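Local structure of defensin (Pachyrhizus erosus, 3PSM) at residues K1-A7 with C41-C47; C14-C20 with C35-C41. The protein is an antimicrobial plant defensin that forms a dimer and probably acts against fungi. All coordinates share one frame; numbering follows the deposited sequence. Where two conformers were deposited one is given.

In the fold
From the N terminus the chain enters edge strand 2-6, which contact 1 pairs with the last strand, 41-46, so that this contact closes a loop around nearly the whole protein and brings the two termini together. Contact 2 is nested inside that loop. It joins the approach and first turn of helix 17-27 to the connection between strands 32-35 and 41-46. Strand 41-46 is the middle strand of the antiparallel sheet, and Cys-41, at its start, belongs to both contacts. Contact 1 thus completes the sheet, whereas contact 2 ties the start of the helix to it; the centres of the two lie about 13 Å apart.

Contact 1 (K1-A7 with C41-C47); sequences KTCENLA and CWCTRNC
Strands 2-6 and 41-46 run antiparallel at 152°, with Cys-3/Arg-45 and Asn-5/Cys-43 as hydrogen-bonded pairs, each carrying two backbone bonds. Just past strand 2-6, Ala-7 N donates to Cys-41 O at 2.9 Å, and at the other end Cys-47 N donates to Lys-1 O. There the Cys-3 SG to Cys-47 SG disulfide (2.0 Å) locks the termini covalently. On the face bearing Cys-3, the Arg-45 guanidinium lays one of its faces over Cys-3 CB, 3.6 Å from NH2, while Asn-5 sits at its edge.

On the face bearing Glu-4 and Thr-44, a water donates to Glu-4 OE1 (2.7 Å) and to Trp-42 O and accepts from Thr-44 OG1. With OG1 anti to the carbonyl carbon (chi1 -62°), the hydroxyl faces the water and CG2 packs on Thr-2 CB, so threonine serves both a polar and an apolar partner. The other oxygen of Glu-4 pairs with Arg-34. Leu-6 CD2 sits over one face of the Trp-42 indole, 3.6 Å from the centroid of the five-membered ring, a CH-pi contact; NE1 of the indole donates to Asp-38 OD1. Joining the first and last strands, with a disulfide between the ends of the chain, is characteristic of plant defensins, which share the cysteine-stabilised alpha-beta fold.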
loop_
_atom_site.group_PDB
_atom_site.type_symbol
_atom_site.label_atom_id
_atom_site.label_comp_id
_atom_site.label_asym_id
_atom_site.label_seq_id
_atom_site.Cartn_x
_atom_site.Cartn_y
_atom_site.Cartn_z
ATOM N N LYS A 1 -9.376 12.129 15.290
ATOM C CA LYS A 1 -9.748 12.833 14.079
ATOM C C LYS A 1 -8.624 12.639 13.050
ATOM O O LYS A 1 -7.439 12.689 13.323
ATOM C CB LYS A 1 -10.013 14.333 14.202
ATOM C CG LYS A 1 -10.720 14.959 13.025
ATOM C CD LYS A 1 -10.686 16.469 13.110
ATOM C CE LYS A 1 -11.083 17.173 11.851
ATOM N NZ LYS A 1 -10.962 18.647 11.874
ATOM N N THR A 2 -9.078 12.435 11.826
ATOM C CA THR A 2 -8.239 12.276 10.671
ATOM C C THR A 2 -8.697 13.232 9.573
ATOM O O THR A 2 -9.742 13.845 9.600
ATOM C CB THR A 2 -8.267 10.879 10.054
ATOM O OG1 THR A 2 -9.582 10.644 9.557
ATOM C CG2 THR A 2 -7.870 9.810 11.082
ATOM N N CYS A 3 -7.675 13.531 8.723
ATOM C CA CYS A 3 -7.714 14.586 7.737
ATOM C C CYS A 3 -7.129 14.037 6.451
ATOM O O CYS A 3 -6.125 13.285 6.526
ATOM C CB CYS A 3 -6.891 15.814 8.127
ATOM S SG CYS A 3 -7.647 16.787 9.434
ATOM N N GLU A 4 -7.713 14.374 5.317
ATOM C CA GLU A 4 -7.270 13.906 4.003
ATOM C C GLU A 4 -6.858 15.111 3.171
ATOM O O GLU A 4 -7.658 16.021 2.935
ATOM C CB GLU A 4 -8.370 13.042 3.390
ATOM C CG GLU A 4 -7.878 12.355 2.134
ATOM C CD GLU A 4 -8.847 11.450 1.427
ATOM O OE1 GLU A 4 -8.437 10.380 0.967
ATOM O OE2 GLU A 4 -10.070 11.773 1.439
ATOM N N ASN A 5 -5.591 15.141 2.741
ATOM C CA ASN A 5 -5.061 16.209 1.898
ATOM C C ASN A 5 -4.143 15.630 0.858
ATOM O O ASN A 5 -3.717 14.454 0.942
ATOM C CB ASN A 5 -4.335 17.244 2.739
ATOM C CG ASN A 5 -5.389 18.094 3.448
ATOM O OD1 ASN A 5 -5.921 19.034 2.865
ATOM N ND2 ASN A 5 -5.829 17.785 4.649
ATOM N N LEU A 6 -3.849 16.416 -0.169
ATOM C CA LEU A 6 -2.961 15.945 -1.230
ATOM C C LEU A 6 -1.617 15.520 -0.679
ATOM O O LEU A 6 -1.046 16.127 0.228
ATOM C CB LEU A 6 -2.736 17.058 -2.276
ATOM C CG LEU A 6 -3.923 17.285 -3.177
ATOM C CD1 LEU A 6 -3.656 18.577 -3.981
ATOM C CD2 LEU A 6 -4.189 16.142 -4.141
ATOM N N ALA A 7 -1.053 14.476 -1.265
ATOM C CA ALA A 7 0.333 14.122 -1.036
ATOM C C ALA A 7 1.216 15.325 -1.340
ATOM O O ALA A 7 0.896 16.111 -2.256
ATOM C CB ALA A 7 0.694 12.922 -1.881
ATOM N N CYS A 41 -3.081 11.778 -5.748
ATOM C CA CYS A 41 -2.861 10.989 -4.551
ATOM C C CYS A 41 -3.136 11.820 -3.314
ATOM O O CYS A 41 -2.570 12.908 -3.140
ATOM C CB CYS A 41 -1.398 10.521 -4.543
ATOM S SG CYS A 41 -0.860 9.676 -3.033
ATOM N N TRP A 42 -4.032 11.327 -2.471
ATOM C CA TRP A 42 -4.445 11.955 -1.233
ATOM C C TRP A 42 -4.065 11.048 -0.067
ATOM O O TRP A 42 -4.362 9.868 -0.050
ATOM C CB TRP A 42 -5.974 12.153 -1.216
ATOM C CG TRP A 42 -6.452 13.178 -2.226
ATOM C CD1 TRP A 42 -6.521 13.027 -3.587
ATOM C CD2 TRP A 42 -6.949 14.487 -1.927
ATOM N NE1 TRP A 42 -7.017 14.204 -4.117
ATOM C CE2 TRP A 42 -7.283 15.103 -3.153
ATOM C CE3 TRP A 42 -7.119 15.222 -0.746
ATOM C CZ2 TRP A 42 -7.768 16.391 -3.223
ATOM C CZ3 TRP A 42 -7.638 16.516 -0.849
ATOM C CH2 TRP A 42 -7.960 17.059 -2.077
ATOM N N CYS A 43 -3.387 11.655 0.922
ATOM C CA CYS A 43 -2.999 10.968 2.101
ATOM C C CYS A 43 -3.940 11.324 3.259
ATOM O O CYS A 43 -4.368 12.481 3.415
ATOM C CB CYS A 43 -1.576 11.332 2.566
ATOM S SG CYS A 43 -0.253 11.082 1.371
ATOM N N THR A 44 -4.195 10.361 4.100
ATOM C CA THR A 44 -4.900 10.537 5.379
ATOM C C THR A 44 -3.900 10.530 6.515
ATOM O O THR A 44 -3.014 9.691 6.560
ATOM C CB THR A 44 -5.942 9.426 5.569
ATOM O OG1 THR A 44 -6.899 9.531 4.500
ATOM C CG2 THR A 44 -6.708 9.564 6.862
ATOM N N ARG A 45 -4.067 11.474 7.435
ATOM C CA ARG A 45 -3.209 11.624 8.592
ATOM C C ARG A 45 -4.034 11.906 9.843
ATOM O O ARG A 45 -5.149 12.396 9.783
ATOM C CB ARG A 45 -2.261 12.797 8.384
ATOM C CG ARG A 45 -2.974 14.159 8.372
ATOM C CD ARG A 45 -1.915 15.285 8.321
ATOM N NE ARG A 45 -2.796 16.474 8.247
ATOM C CZ ARG A 45 -3.495 16.984 7.250
ATOM N NH1 ARG A 45 -3.306 16.290 6.162
ATOM N NH2 ARG A 45 -4.222 18.075 7.499
ATOM N N ASN A 46 -3.472 11.567 11.015
ATOM C CA ASN A 46 -4.016 12.047 12.289
ATOM C C ASN A 46 -3.938 13.560 12.352
ATOM O O ASN A 46 -2.893 14.108 11.954
ATOM C CB ASN A 46 -3.200 11.386 13.399
ATOM C CG ASN A 46 -3.390 9.883 13.438
ATOM O OD1 ASN A 46 -2.439 9.105 13.165
ATOM N ND2 ASN A 46 -4.578 9.436 13.707
ATOM N N CYS A 47 -5.022 14.221 12.809
ATOM C CA CYS A 47 -5.164 15.685 12.787
ATOM C C CYS A 47 -5.995 16.149 13.974
ATOM O O CYS A 47 -6.162 15.372 14.939
ATOM C CB CYS A 47 -5.783 16.256 11.452
ATOM S SG CYS A 47 -7.425 15.666 11.118
ATOM O OXT CYS A 47 -6.519 17.268 14.005
HETATM O O HOH W 1 -6.295 10.451 15.392
HETATM O O HOH W 2 -6.346 9.017 1.868
#

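Contact 2 (C14-C20 with C35-C41); sequences CFTDGSC and CRDDFRC
Cys-14 N donates to Phe-39 O at 2.8 Å in a nearly straight bond (176°), although it meets the oxygen from above the carbonyl plane. Phe-39 offers that oxygen from a left-handed backbone conformation, just after the central residues of the type I turn Arg-36 to Phe-39. Phe-39 CD2 comes within 3.6 Å of Cys-14 O, and Phe-15 CD2 comes up near the plane of the Phe-39 ring, at its edge, 4.0 Å from Phe-39 CD2.

Further along, Asp-17 OD1 takes the N-H of Cys-35 at 2.8 Å, met from above the carboxylate plane, so a side chain in the first turn of the helix ties down the end of strand 32-35. Thr-16 is the N-cap of that helix: its OG1 accepts from Ser-19 N at 3.1 Å, a task for which a short beta-hydroxyl is well placed. The backbone N atoms of Asp-17 and Gly-18 bond to the carboxylate of Asp-37 of the second subunit, so the helix start also serves the dimer.

Within the connection between the strands, Asp-38 OD1 is gripped side-on by Arg-40 NE (2.8 Å) and NH2 in a salt bridge; OD2 accepts from Arg-40 N, an Asx turn.

Two disulfides cross the contact. Cys-14 to Cys-35 twists left-handed (chi3 -77°) and Cys-20 to Cys-41 right-handed (83°). In the latter both SG atoms are anti to their backbone N, which carries each sulfur across the gap between helix and strand. Together with Cys-24 to Cys-43, this helix-to-strand bridge forms the cysteine-stabilised alpha-beta motif of defensins.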
loop_
_atom_site.group_PDB
_atom_site.type_symbol
_atom_site.label_atom_id
_atom_site.label_comp_id
_atom_site.label_asym_id
_atom_site.label_seq_id
_atom_site.Cartn_x
_atom_site.Cartn_y
_atom_site.Cartn_z
ATOM N N CYS A 14 -2.264 9.942 -10.437
ATOM C CA CYS A 14 -2.537 8.788 -9.564
ATOM C C CYS A 14 -3.523 7.856 -10.256
ATOM O O CYS A 14 -4.685 8.199 -10.435
ATOM C CB CYS A 14 -3.120 9.293 -8.260
ATOM S SG CYS A 14 -3.159 8.139 -6.892
ATOM N N PHE A 15 -2.984 6.711 -10.675
ATOM C CA PHE A 15 -3.744 5.672 -11.353
ATOM C C PHE A 15 -4.059 4.492 -10.473
ATOM O O PHE A 15 -5.033 3.815 -10.717
ATOM C CB PHE A 15 -2.990 5.180 -12.589
ATOM C CG PHE A 15 -2.858 6.215 -13.667
ATOM C CD1 PHE A 15 -1.607 6.678 -14.050
ATOM C CD2 PHE A 15 -3.949 6.756 -14.311
ATOM C CE1 PHE A 15 -1.473 7.623 -15.065
ATOM C CE2 PHE A 15 -3.783 7.691 -15.300
ATOM C CZ PHE A 15 -2.575 8.145 -15.689
ATOM N N THR A 16 -3.215 4.182 -9.500
ATOM C CA THR A 16 -3.378 3.013 -8.643
ATOM C C THR A 16 -3.398 3.455 -7.201
ATOM O O THR A 16 -2.529 4.212 -6.757
ATOM C CB THR A 16 -2.335 1.929 -8.910
ATOM O OG1 THR A 16 -1.078 2.345 -8.369
ATOM C CG2 THR A 16 -2.242 1.613 -10.403
ATOM N N ASP A 17 -4.381 2.939 -6.445
ATOM C CA ASP A 17 -4.374 3.229 -5.014
ATOM C C ASP A 17 -3.146 2.666 -4.355
ATOM O O ASP A 17 -2.618 3.293 -3.409
ATOM C CB ASP A 17 -5.631 2.677 -4.354
ATOM C CG ASP A 17 -6.841 3.571 -4.643
ATOM O OD1 ASP A 17 -6.768 4.595 -5.260
ATOM O OD2 ASP A 17 -7.930 3.220 -4.083
ATOM N N GLY A 18 -2.623 1.517 -4.798
ATOM C CA GLY A 18 -1.419 1.003 -4.173
ATOM C C GLY A 18 -0.257 1.927 -4.277
ATOM O O GLY A 18 0.517 2.119 -3.336
ATOM N N SER A 19 -0.062 2.597 -5.442
ATOM C CA SER A 19 1.047 3.523 -5.579
ATOM C C SER A 19 0.914 4.686 -4.560
ATOM O O SER A 19 1.918 5.130 -3.976
ATOM C CB SER A 19 1.155 4.090 -6.973
ATOM O OG SER A 19 0.073 4.936 -7.344
ATOM N N CYS A 20 -0.299 5.169 -4.364
ATOM C CA CYS A 20 -0.514 6.273 -3.443
ATOM C C CYS A 20 -0.415 5.857 -2.010
ATOM O O CYS A 20 0.183 6.556 -1.173
ATOM C CB CYS A 20 -1.880 6.902 -3.743
ATOM S SG CYS A 20 -2.316 8.289 -2.693
ATOM N N CYS A 35 -5.943 7.222 -4.530
ATOM C CA CYS A 35 -6.294 8.202 -5.588
ATOM C C CYS A 35 -7.736 8.631 -5.410
ATOM O O CYS A 35 -8.591 7.873 -4.984
ATOM C CB CYS A 35 -6.174 7.575 -6.962
ATOM S SG CYS A 35 -4.584 6.752 -7.310
ATOM N N ARG A 36 -8.027 9.855 -5.751
ATOM C CA ARG A 36 -9.410 10.320 -5.819
ATOM C C ARG A 36 -9.797 10.545 -7.274
ATOM O O ARG A 36 -9.027 10.258 -8.198
ATOM C CB ARG A 36 -9.678 11.511 -4.864
ATOM C CG ARG A 36 -9.584 11.028 -3.415
ATOM C CD ARG A 36 -9.825 12.056 -2.371
ATOM N NE ARG A 36 -11.175 12.550 -2.393
ATOM C CZ ARG A 36 -11.605 13.754 -2.415
ATOM N NH1 ARG A 36 -10.776 14.827 -2.393
ATOM N NH2 ARG A 36 -12.922 13.998 -2.446
ATOM N N ASP A 37 -10.983 11.036 -7.529
ATOM C CA ASP A 37 -11.538 11.149 -8.869
ATOM C C ASP A 37 -10.892 12.243 -9.686
ATOM O O ASP A 37 -11.142 12.336 -10.902
ATOM C CB ASP A 37 -13.048 11.358 -8.797
ATOM C CG ASP A 37 -13.520 12.625 -8.135
ATOM O OD1 ASP A 37 -14.703 12.952 -8.266
ATOM O OD2 ASP A 37 -12.754 13.282 -7.423
ATOM N N ASP A 38 -10.012 12.991 -9.098
ATOM C CA ASP A 38 -9.080 13.953 -9.687
ATOM C C ASP A 38 -7.768 13.359 -10.208
ATOM O O ASP A 38 -6.900 14.081 -10.723
ATOM C CB ASP A 38 -8.732 15.095 -8.730
ATOM C CG ASP A 38 -8.050 14.620 -7.459
ATOM O OD1 ASP A 38 -7.686 15.474 -6.668
ATOM O OD2 ASP A 38 -7.885 13.381 -7.264
ATOM N N PHE A 39 -7.605 12.053 -10.104
ATOM C CA PHE A 39 -6.343 11.422 -10.506
ATOM C C PHE A 39 -5.162 12.012 -9.782
ATOM O O PHE A 39 -4.042 12.072 -10.326
ATOM C CB PHE A 39 -6.132 11.436 -12.010
ATOM C CG PHE A 39 -7.134 10.579 -12.760
ATOM C CD1 PHE A 39 -8.373 11.114 -13.110
ATOM C CD2 PHE A 39 -6.801 9.287 -13.089
ATOM C CE1 PHE A 39 -9.245 10.292 -13.839
ATOM C CE2 PHE A 39 -7.675 8.498 -13.825
ATOM C CZ PHE A 39 -8.890 9.011 -14.185
ATOM N N ARG A 40 -5.329 12.335 -8.512
ATOM C CA ARG A 40 -4.230 12.725 -7.633
ATOM C C ARG A 40 -4.251 11.836 -6.385
ATOM O O ARG A 40 -5.250 11.206 -6.044
ATOM C CB ARG A 40 -4.356 14.186 -7.211
ATOM C CG ARG A 40 -4.165 15.115 -8.419
ATOM C CD ARG A 40 -4.099 16.574 -8.003
ATOM N NE ARG A 40 -5.401 16.946 -7.488
ATOM C CZ ARG A 40 -5.803 18.178 -7.243
ATOM N NH1 ARG A 40 -4.969 19.171 -7.462
ATOM N NH2 ARG A 40 -7.044 18.360 -6.754
ATOM N N CYS A 41 -3.081 11.778 -5.748
ATOM C CA CYS A 41 -2.861 10.989 -4.551
ATOM C C CYS A 41 -3.136 11.820 -3.314
ATOM O O CYS A 41 -2.570 12.908 -3.140
ATOM C CB CYS A 41 -1.398 10.521 -4.543
ATOM S SG CYS A 41 -0.860 9.676 -3.033
HETATM O O HOH W 3 -9.670 5.432 -4.686
#